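Long-range contact in putative cytochrome P450 120 (PDB 2VE4), which probably acts as a heme-dependent monooxygenase of the cytochrome P450 family: residues S103-L108 and E390-E395. Sequence-based numbering, arbitrary orientation.
Sequences SRRKIL and ECLGKE. With HEM (protoporphyrin IX containing Fe), chain C.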
ATOM      1  N   SER A 103     -19.997   1.707  -6.735  1.00 50.00           N
ATOM      2  CA  SER A 103     -20.155   3.162  -6.899  1.00 49.62           C
ATOM      3  C   SER A 103     -18.970   4.027  -6.402  1.00 48.92           C
ATOM      4  O   SER A 103     -18.476   4.881  -7.139  1.00 49.16           O
ATOM      5  CB  SER A 103     -21.444   3.631  -6.234  1.00 49.78           C
ATOM      6  OG  SER A 103     -21.391   5.027  -5.982  1.00 51.25           O
ATOM      7  N   ARG A 104     -18.525   3.825  -5.163  1.00 47.96           N
ATOM      8  CA  ARG A 104     -17.457   4.672  -4.601  1.00 47.45           C
ATOM      9  C   ARG A 104     -16.096   4.470  -5.255  1.00 47.64           C
ATOM     10  O   ARG A 104     -15.323   5.411  -5.347  1.00 47.68           O
ATOM     11  CB  ARG A 104     -17.377   4.568  -3.077  1.00 46.61           C
ATOM     12  CG  ARG A 104     -18.263   5.567  -2.313  1.00 45.61           C
ATOM     13  CD  ARG A 104     -19.635   5.812  -2.952  1.00 43.46           C
ATOM     14  NE  ARG A 104     -20.654   6.224  -1.982  1.00 43.61           N
ATOM     15  CZ  ARG A 104     -21.967   6.024  -2.121  1.00 39.98           C
ATOM     16  NH1 ARG A 104     -22.455   5.403  -3.196  1.00 40.25           N
ATOM     17  NH2 ARG A 104     -22.790   6.440  -1.181  1.00 37.27           N
ATOM     18  N   ARG A 105     -15.831   3.268  -5.755  1.00 47.84           N
ATOM     19  CA  ARG A 105     -14.621   3.023  -6.540  1.00 48.05           C
ATOM     20  C   ARG A 105     -14.537   3.827  -7.826  1.00 48.20           C
ATOM     21  O   ARG A 105     -13.442   4.245  -8.193  1.00 48.73           O
ATOM     22  CB  ARG A 105     -14.374   1.521  -6.812  1.00 48.06           C
ATOM     23  CG  ARG A 105     -13.016   1.072  -6.253  1.00 47.60           C
ATOM     24  CD  ARG A 105     -12.647  -0.322  -6.579  1.00 49.10           C
ATOM     25  NE  ARG A 105     -11.548  -0.422  -7.538  1.00 49.98           N
ATOM     26  CZ  ARG A 105     -10.281  -0.699  -7.221  1.00 48.39           C
ATOM     27  NH1 ARG A 105      -9.924  -0.896  -5.958  1.00 46.87           N
ATOM     28  NH2 ARG A 105      -9.361  -0.782  -8.175  1.00 47.22           N
ATOM     29  N   LYS A 106     -15.670   4.024  -8.510  1.00 48.52           N
ATOM     30  CA  LYS A 106     -15.750   4.882  -9.714  1.00 48.83           C
ATOM     31  C   LYS A 106     -15.602   6.352  -9.342  1.00 48.69           C
ATOM     32  O   LYS A 106     -14.984   7.138 -10.063  1.00 48.64           O
ATOM     33  CB  LYS A 106     -17.107   4.733 -10.410  1.00 49.04           C
ATOM     34  CG  LYS A 106     -17.158   3.824 -11.644  1.00 50.33           C
ATOM     35  CD  LYS A 106     -18.621   3.654 -12.159  1.00 49.87           C
ATOM     36  CE  LYS A 106     -19.362   2.487 -11.458  1.00 53.14           C
ATOM     37  NZ  LYS A 106     -20.705   2.877 -10.887  1.00 52.39           N
ATOM     38  N   ILE A 107     -16.220   6.737  -8.234  1.00 48.75           N
ATOM     39  CA  ILE A 107     -16.088   8.095  -7.762  1.00 49.04           C
ATOM     40  C   ILE A 107     -14.626   8.434  -7.508  1.00 49.85           C
ATOM     41  O   ILE A 107     -14.101   9.367  -8.124  1.00 50.02           O
ATOM     42  CB  ILE A 107     -16.996   8.367  -6.562  1.00 49.31           C
ATOM     43  CG1 ILE A 107     -18.416   8.636  -7.083  1.00 47.11           C
ATOM     44  CG2 ILE A 107     -16.449   9.543  -5.714  1.00 48.51           C
ATOM     45  CD1 ILE A 107     -19.496   8.587  -6.052  1.00 44.39           C
ATOM     46  N   LEU A 108     -13.960   7.629  -6.683  1.00 50.54           N
ATOM     47  CA  LEU A 108     -12.568   7.881  -6.279  1.00 51.05           C
ATOM     48  C   LEU A 108     -11.527   7.746  -7.394  1.00 51.63           C
ATOM     49  O   LEU A 108     -10.483   8.413  -7.370  1.00 51.77           O
ATOM     50  CB  LEU A 108     -12.192   7.020  -5.072  1.00 50.76           C
ATOM     51  CG  LEU A 108     -13.030   7.251  -3.817  1.00 50.80           C
ATOM     52  CD1 LEU A 108     -12.729   6.222  -2.738  1.00 51.88           C
ATOM     53  CD2 LEU A 108     -12.824   8.640  -3.283  1.00 51.66           C
ATOM     54  N   GLU A 390      -8.298  -4.226  -6.326  1.00 40.85           N
ATOM     55  CA  GLU A 390      -6.909  -3.970  -6.692  1.00 40.56           C
ATOM     56  C   GLU A 390      -6.598  -2.530  -6.338  1.00 40.92           C
ATOM     57  O   GLU A 390      -7.505  -1.677  -6.361  1.00 40.36           O
ATOM     58  CB  GLU A 390      -6.692  -4.181  -8.170  1.00 40.69           C
ATOM     59  CG  GLU A 390      -5.277  -3.976  -8.600  1.00 41.58           C
ATOM     60  CD  GLU A 390      -5.097  -4.287 -10.035  1.00 46.24           C
ATOM     61  OE1 GLU A 390      -6.046  -4.865 -10.600  1.00 49.12           O
ATOM     62  OE2 GLU A 390      -4.024  -3.957 -10.614  1.00 49.67           O
ATOM     63  N   CYS A 391      -5.337  -2.254  -5.998  1.00 40.82           N
ATOM     64  CA  CYS A 391      -4.986  -0.932  -5.510  1.00 41.66           C
ATOM     65  C   CYS A 391      -5.651   0.153  -6.352  1.00 41.78           C
ATOM     66  O   CYS A 391      -5.485   0.186  -7.561  1.00 43.12           O
ATOM     67  CB  CYS A 391      -3.476  -0.730  -5.524  1.00 42.07           C
ATOM     68  SG  CYS A 391      -2.994   0.766  -4.720  1.00 41.22           S
ATOM     69  N   LEU A 392      -6.427   1.008  -5.717  1.00 41.57           N
ATOM     70  CA  LEU A 392      -7.009   2.137  -6.396  1.00 42.47           C
ATOM     71  C   LEU A 392      -5.946   3.217  -6.662  1.00 43.00           C
ATOM     72  O   LEU A 392      -6.119   4.050  -7.553  1.00 43.44           O
ATOM     73  CB  LEU A 392      -8.188   2.708  -5.595  1.00 42.30           C
ATOM     74  CG  LEU A 392      -8.885   3.942  -6.175  1.00 42.64           C
ATOM     75  CD1 LEU A 392      -9.805   3.580  -7.332  1.00 44.04           C
ATOM     76  CD2 LEU A 392      -9.639   4.691  -5.074  1.00 43.81           C
ATOM     77  N   GLY A 393      -4.842   3.173  -5.913  1.00 43.03           N
ATOM     78  CA  GLY A 393      -3.804   4.183  -5.999  1.00 43.60           C
ATOM     79  C   GLY A 393      -2.507   3.749  -6.637  1.00 44.57           C
ATOM     80  O   GLY A 393      -1.513   4.461  -6.514  1.00 44.94           O
ATOM     81  N   LYS A 394      -2.505   2.612  -7.341  1.00 45.31           N
ATOM     82  CA  LYS A 394      -1.279   2.080  -7.953  1.00 46.00           C
ATOM     83  C   LYS A 394      -0.584   2.978  -8.969  1.00 47.04           C
ATOM     84  O   LYS A 394       0.648   3.026  -9.006  1.00 47.23           O
ATOM     85  CB  LYS A 394      -1.500   0.719  -8.582  1.00 46.35           C
ATOM     86  CG  LYS A 394      -2.311   0.684  -9.824  1.00 45.92           C
ATOM     87  CD  LYS A 394      -2.072  -0.648 -10.526  1.00 46.40           C
ATOM     88  CE  LYS A 394      -3.031  -0.838 -11.695  1.00 47.34           C
ATOM     89  NZ  LYS A 394      -2.731  -2.124 -12.358  1.00 51.27           N
ATOM     90  N   GLU A 395      -1.357   3.687  -9.786  1.00 47.65           N
ATOM     91  CA  GLU A 395      -0.757   4.584 -10.770  1.00 47.93           C
ATOM     92  C   GLU A 395      -0.236   5.891 -10.142  1.00 47.72           C
ATOM     93  O   GLU A 395       0.791   6.397 -10.563  1.00 47.62           O
ATOM     94  CB  GLU A 395      -1.695   4.806 -11.973  1.00 47.99           C
ATOM     95  CG  GLU A 395      -1.951   3.559 -12.851  1.00 48.40           C
ATOM     96  CD  GLU A 395      -0.691   2.753 -13.181  1.00 52.98           C
ATOM     97  OE1 GLU A 395       0.338   3.349 -13.591  1.00 54.20           O
ATOM     98  OE2 GLU A 395      -0.722   1.500 -13.036  1.00 55.03           O
TER
HETATM   99  CHA HEM C1442      -5.673  -1.562  -1.804  1.00 39.49           C
HETATM  100  CHB HEM C1442      -0.939  -2.367  -2.369  1.00 39.46           C
HETATM  101  CHC HEM C1442      -0.066   2.429  -2.488  1.00 38.26           C
HETATM  102  CHD HEM C1442      -4.873   3.192  -2.389  1.00 39.20           C
HETATM  103  C1A HEM C1442      -4.472  -2.209  -1.987  1.00 38.53           C
HETATM  104  C2A HEM C1442      -4.258  -3.639  -2.102  1.00 41.04           C
HETATM  105  C3A HEM C1442      -2.945  -3.857  -2.273  1.00 40.74           C
HETATM  106  C4A HEM C1442      -2.284  -2.579  -2.246  1.00 38.93           C
HETATM  107  CMA HEM C1442      -2.238  -5.218  -2.442  1.00 39.88           C
HETATM  108  CAA HEM C1442      -5.345  -4.725  -2.087  1.00 42.60           C
HETATM  109  CBA HEM C1442      -5.857  -5.003  -0.679  1.00 48.87           C
HETATM  110  CGA HEM C1442      -6.435  -6.395  -0.647  1.00 49.57           C
HETATM  111  O1A HEM C1442      -5.942  -7.264  -1.382  1.00 51.58           O
HETATM  112  O2A HEM C1442      -7.395  -6.674   0.099  1.00 53.76           O
HETATM  113  C1B HEM C1442      -0.325  -1.127  -2.487  1.00 38.13           C
HETATM  114  C2B HEM C1442       1.074  -0.944  -2.813  1.00 36.18           C
HETATM  115  C3B HEM C1442       1.340   0.357  -2.834  1.00 37.71           C
HETATM  116  C4B HEM C1442       0.107   1.067  -2.533  1.00 37.23           C
HETATM  117  CMB HEM C1442       2.124  -2.035  -3.076  1.00 35.79           C
HETATM  118  CAB HEM C1442       2.763   0.869  -3.191  1.00 40.39           C
HETATM  119  CBB HEM C1442       3.164   2.116  -2.993  1.00 43.13           C
HETATM  120  C1C HEM C1442      -1.288   3.059  -2.477  1.00 37.46           C
HETATM  121  C2C HEM C1442      -1.536   4.486  -2.516  1.00 38.38           C
HETATM  122  C3C HEM C1442      -2.868   4.683  -2.483  1.00 39.43           C
HETATM  123  C4C HEM C1442      -3.501   3.385  -2.435  1.00 39.60           C
HETATM  124  CMC HEM C1442      -0.436   5.562  -2.601  1.00 39.86           C
HETATM  125  CAC HEM C1442      -3.692   6.002  -2.502  1.00 40.60           C
HETATM  126  CBC HEM C1442      -3.162   7.152  -2.932  1.00 43.49           C
HETATM  127  C1D HEM C1442      -5.564   2.028  -2.149  1.00 39.38           C
HETATM  128  C2D HEM C1442      -6.994   1.902  -1.867  1.00 39.51           C
HETATM  129  C3D HEM C1442      -7.229   0.413  -1.676  1.00 40.75           C
HETATM  130  C4D HEM C1442      -5.923  -0.205  -1.855  1.00 39.27           C
HETATM  131  CMD HEM C1442      -8.107   2.967  -1.765  1.00 38.79           C
HETATM  132  CAD HEM C1442      -8.611  -0.225  -1.372  1.00 39.74           C
HETATM  133  CBD HEM C1442      -9.303  -0.485  -2.710  1.00 40.65           C
HETATM  134  CGD HEM C1442     -10.685  -1.070  -2.536  1.00 42.70           C
HETATM  135  O1D HEM C1442     -11.466  -1.022  -3.529  1.00 41.64           O
HETATM  136  O2D HEM C1442     -11.023  -1.574  -1.416  1.00 43.22           O
HETATM  137  NA  HEM C1442      -3.246  -1.597  -2.073  1.00 39.00           N
HETATM  138  NB  HEM C1442      -0.904   0.129  -2.330  1.00 36.50           N
HETATM  139  NC  HEM C1442      -2.503   2.426  -2.438  1.00 38.45           N
HETATM  140  ND  HEM C1442      -4.980   0.782  -2.121  1.00 37.07           N
HETATM  141 FE   HEM C1442      -2.996   0.551  -2.372  1.00 40.96          FE
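The CA atoms come nearest between Arg105 and Leu392, 7.7 Å apart, where the last turns of helix 98-108 pass the loop that leads into helix 394-411. This loop is the cysteine-ligand loop of the cytochrome P450 fold. In helix 98-108, the C helix of P450s, His101 and Arg105 both hydrogen-bond to the heme. The Arg105 side chain reaches across to the loop, bent at its third torsion (chi3 110°). Its guanidinium group grips one carbonyl oxygen end-on with two nitrogens. Arg105 NH1 lies 2.6 Å and Arg105 NH2 2.7 Å from Glu390 O, which sits close to the guanidinium plane. Arg105 NH1 also donates to the heme propionate oxygen O1D at 2.9 Å, and this bond is the straightest of the three (161°). One group thus ties the loop backbone to the heme edge, and its positive charge probably offsets the negative charge of the propionate. A leucine here has no side-chain N-H to offer either oxygen, and the propionate would probably be freer to turn and the loop carbonyl less well held. Over one face of the group lies Leu392, with Leu392 CD1 4.3 Å above the Arg105 guanidinium plane. The branches of this leucine divide the contact: CD1 faces Arg105 O, while Leu392 CD2 packs on Leu108 CB at 3.5 Å. The two leucine side chains cross at about a right angle, and Leu108 also touches Leu228 of helix 224-230. Beyond Leu392, Gly393 is the N-cap of helix 394-411. A side chain there would run into the porphyrin. The Glu390 carboxylate turns from Arg105 to a salt bridge with Lys394. Cys391 CB points away from helix 98-108; anti to the backbone N (chi1 -172°), Cys391 SG binds the heme iron at 2.4 Å.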